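Local coordinates for chalcone synthase (Neurospora crassa, PDB 3EUQ), which is thought to act as a type III polyketide synthase, an acyltransferase that builds a pentaketide chain by repeated acyl condensation, at residues T6-Q11 and A222-L227. The protein carries 1 engineered substitution. Numbering follows the deposited sequence.
Sequences TGLGVQ and AIYDLL
L8 and I223 meet through their methyl ends: CD1 of L8 sits 3.5 Å from CD1 of I223, a tight carbon pair, and 3.7 Å from its CG2, so one leucine methyl touches both branches of the isoleucine. I223 turns CG1 anti to its carbonyl carbon (chi1 -63°), and the ethyl arm reaches back over the backbone of 6-11. There CD1 of I223 rests against the main chain, 3.4 Å from the carbonyl O of T6 and 3.7 Å from CA of G7. The other leucine methyl, L8 CD2, approaches the Y224 ring at its edge, near the ring plane, 4.1 Å from CE2 of Y224. Near the start of 222-227 the contact thins to T6 CG2 against A222 CB at 4.2 Å; T6 and A222 are the residues whose CA atoms lie nearest across the two segments.

I223 and Y224 both face I5, the residue just before T6, which makes a classic beta bulge where strand 4-11 pairs with strand 224-233, and I223 shares a backbone hydrogen bond with I5. On its other edge strand 4-11 bonds to strand 204-211, so it lies centrally in the large mixed sheet and joins the two halves of the thiolase-like fold. L339 and R343 close over L8, and the Y224 hydroxyl is hydrogen-bonded to L339 O, which ties the far end of the ring to helix 334-342. Across the two segments, cohesion is therefore apolar and depends on shape, with leucine and isoleucine methyls packed against one another beside the bulge and tyrosine meeting its polar need beyond them.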
ATOM      1  N   THR A   6      -7.091   8.005 -20.633  1.00 23.93           N
ATOM      2  CA  THR A   6      -8.118   7.756 -21.658  1.00 22.87           C
ATOM      3  C   THR A   6      -9.540   7.785 -21.100  1.00 22.98           C
ATOM      4  O   THR A   6     -10.513   7.868 -21.843  1.00 21.79           O
ATOM      5  CB  THR A   6      -7.883   6.411 -22.390  1.00 22.85           C
ATOM      6  OG1 THR A   6      -7.617   5.385 -21.429  1.00 22.59           O
ATOM      7  CG2 THR A   6      -6.696   6.519 -23.371  1.00 22.34           C
ATOM      8  N   GLY A   7      -9.661   7.732 -19.782  1.00 22.62           N
ATOM      9  CA  GLY A   7     -10.978   7.813 -19.169  1.00 22.36           C
ATOM     10  C   GLY A   7     -10.844   8.286 -17.755  1.00 23.03           C
ATOM     11  O   GLY A   7      -9.837   8.007 -17.101  1.00 22.33           O
ATOM     12  N   LEU A   8     -11.848   9.028 -17.294  1.00 23.28           N
ATOM     13  CA  LEU A   8     -11.926   9.458 -15.906  1.00 24.01           C
ATOM     14  C   LEU A   8     -13.354   9.194 -15.436  1.00 24.26           C
ATOM     15  O   LEU A   8     -14.303   9.313 -16.209  1.00 24.03           O
ATOM     16  CB  LEU A   8     -11.574  10.953 -15.735  1.00 23.35           C
ATOM     17  CG  LEU A   8     -10.224  11.519 -16.207  1.00 24.63           C
ATOM     18  CD1 LEU A   8     -10.303  11.912 -17.683  1.00 23.66           C
ATOM     19  CD2 LEU A   8      -9.798  12.734 -15.403  1.00 24.39           C
ATOM     20  N   GLY A   9     -13.493   8.818 -14.170  1.00 24.37           N
ATOM     21  CA  GLY A   9     -14.803   8.580 -13.580  1.00 24.98           C
ATOM     22  C   GLY A   9     -14.783   8.995 -12.130  1.00 25.33           C
ATOM     23  O   GLY A   9     -13.782   8.800 -11.443  1.00 25.88           O
ATOM     24  N   VAL A  10     -15.894   9.557 -11.665  1.00 25.37           N
ATOM     25  CA  VAL A  10     -16.009  10.073 -10.306  1.00 25.77           C
ATOM     26  C   VAL A  10     -17.369   9.685  -9.764  1.00 25.75           C
ATOM     27  O   VAL A  10     -18.355   9.774 -10.477  1.00 25.53           O
ATOM     28  CB  VAL A  10     -15.908  11.631 -10.263  1.00 25.85           C
ATOM     29  CG1 VAL A  10     -16.059  12.158  -8.824  1.00 26.26           C
ATOM     30  CG2 VAL A  10     -14.597  12.124 -10.889  1.00 26.09           C
ATOM     31  N   GLN A  11     -17.425   9.251  -8.509  1.00 26.17           N
ATOM     32  CA  GLN A  11     -18.723   8.995  -7.860  1.00 26.94           C
ATOM     33  C   GLN A  11     -18.728   9.555  -6.452  1.00 27.22           C
ATOM     34  O   GLN A  11     -18.018   9.050  -5.580  1.00 27.56           O
ATOM     35  CB  GLN A  11     -19.055   7.481  -7.845  1.00 26.52           C
ATOM     36  CG  GLN A  11     -20.420   7.106  -7.213  1.00 26.93           C
ATOM     37  CD  GLN A  11     -21.639   7.430  -8.089  1.00 30.63           C
ATOM     38  OE1 GLN A  11     -21.511   7.810  -9.257  1.00 31.39           O
ATOM     39  NE2 GLN A  11     -22.832   7.255  -7.525  1.00 31.69           N
ATOM     40  N   ALA A 222      -7.376  10.494 -26.461  1.00 34.39           N
ATOM     41  CA  ALA A 222      -7.118  10.477 -25.025  1.00 32.71           C
ATOM     42  C   ALA A 222      -7.704  11.758 -24.438  1.00 31.68           C
ATOM     43  O   ALA A 222      -8.213  12.606 -25.178  1.00 31.30           O
ATOM     44  CB  ALA A 222      -5.628  10.383 -24.762  1.00 32.63           C
ATOM     45  N   ILE A 223      -7.659  11.896 -23.117  1.00 30.39           N
ATOM     46  CA  ILE A 223      -8.151  13.120 -22.486  1.00 29.16           C
ATOM     47  C   ILE A 223      -6.968  13.976 -22.070  1.00 28.00           C
ATOM     48  O   ILE A 223      -6.936  15.177 -22.327  1.00 27.67           O
ATOM     49  CB  ILE A 223      -9.118  12.815 -21.331  1.00 29.20           C
ATOM     50  CG1 ILE A 223     -10.341  12.101 -21.894  1.00 29.80           C
ATOM     51  CG2 ILE A 223      -9.561  14.089 -20.636  1.00 29.10           C
ATOM     52  CD1 ILE A 223     -10.902  11.087 -20.982  1.00 31.33           C
ATOM     53  N   TYR A 224      -5.988  13.346 -21.438  1.00 27.40           N
ATOM     54  CA  TYR A 224      -4.740  14.021 -21.119  1.00 26.54           C
ATOM     55  C   TYR A 224      -3.607  13.102 -21.508  1.00 26.53           C
ATOM     56  O   TYR A 224      -3.707  11.894 -21.337  1.00 27.38           O
ATOM     57  CB  TYR A 224      -4.652  14.323 -19.615  1.00 25.79           C
ATOM     58  CG  TYR A 224      -5.760  15.179 -19.047  1.00 25.00           C
ATOM     59  CD1 TYR A 224      -5.702  16.577 -19.140  1.00 24.73           C
ATOM     60  CD2 TYR A 224      -6.833  14.609 -18.359  1.00 23.62           C
ATOM     61  CE1 TYR A 224      -6.703  17.382 -18.598  1.00 23.58           C
ATOM     62  CE2 TYR A 224      -7.841  15.405 -17.811  1.00 23.34           C
ATOM     63  CZ  TYR A 224      -7.769  16.795 -17.942  1.00 23.85           C
ATOM     64  OH  TYR A 224      -8.751  17.600 -17.417  1.00 24.26           O
ATOM     65  N   ASP A 225      -2.539  13.662 -22.056  1.00 26.67           N
ATOM     66  CA  ASP A 225      -1.272  12.953 -22.161  1.00 26.61           C
ATOM     67  C   ASP A 225      -0.479  13.285 -20.906  1.00 26.27           C
ATOM     68  O   ASP A 225      -0.447  14.445 -20.494  1.00 26.05           O
ATOM     69  CB  ASP A 225      -0.487  13.431 -23.379  1.00 27.13           C
ATOM     70  CG  ASP A 225      -1.210  13.166 -24.687  1.00 28.92           C
ATOM     71  OD1 ASP A 225      -1.760  12.056 -24.858  1.00 30.99           O
ATOM     72  OD2 ASP A 225      -1.219  14.076 -25.543  1.00 30.94           O
ATOM     73  N   LEU A 226       0.162  12.282 -20.308  1.00 25.98           N
ATOM     74  CA  LEU A 226       0.997  12.496 -19.127  1.00 25.27           C
ATOM     75  C   LEU A 226       2.446  12.710 -19.553  1.00 25.29           C
ATOM     76  O   LEU A 226       3.112  11.784 -20.036  1.00 25.12           O
ATOM     77  CB  LEU A 226       0.868  11.327 -18.138  1.00 25.72           C
ATOM     78  CG  LEU A 226       1.659  11.376 -16.819  1.00 25.27           C
ATOM     79  CD1 LEU A 226       1.376  12.636 -16.013  1.00 24.50           C
ATOM     80  CD2 LEU A 226       1.398  10.146 -15.977  1.00 25.34           C
ATOM     81  N   LEU A 227       2.935  13.933 -19.363  1.00 25.01           N
ATOM     82  CA  LEU A 227       4.254  14.299 -19.875  1.00 25.26           C
ATOM     83  C   LEU A 227       5.370  14.075 -18.885  1.00 25.11           C
ATOM     84  O   LEU A 227       6.478  13.704 -19.268  1.00 25.52           O
ATOM     85  CB  LEU A 227       4.276  15.748 -20.369  1.00 24.94           C
ATOM     86  CG  LEU A 227       3.278  16.124 -21.466  1.00 25.61           C
ATOM     87  CD1 LEU A 227       3.678  17.466 -22.081  1.00 26.54           C
ATOM     88  CD2 LEU A 227       3.197  15.047 -22.542  1.00 25.95           C
TER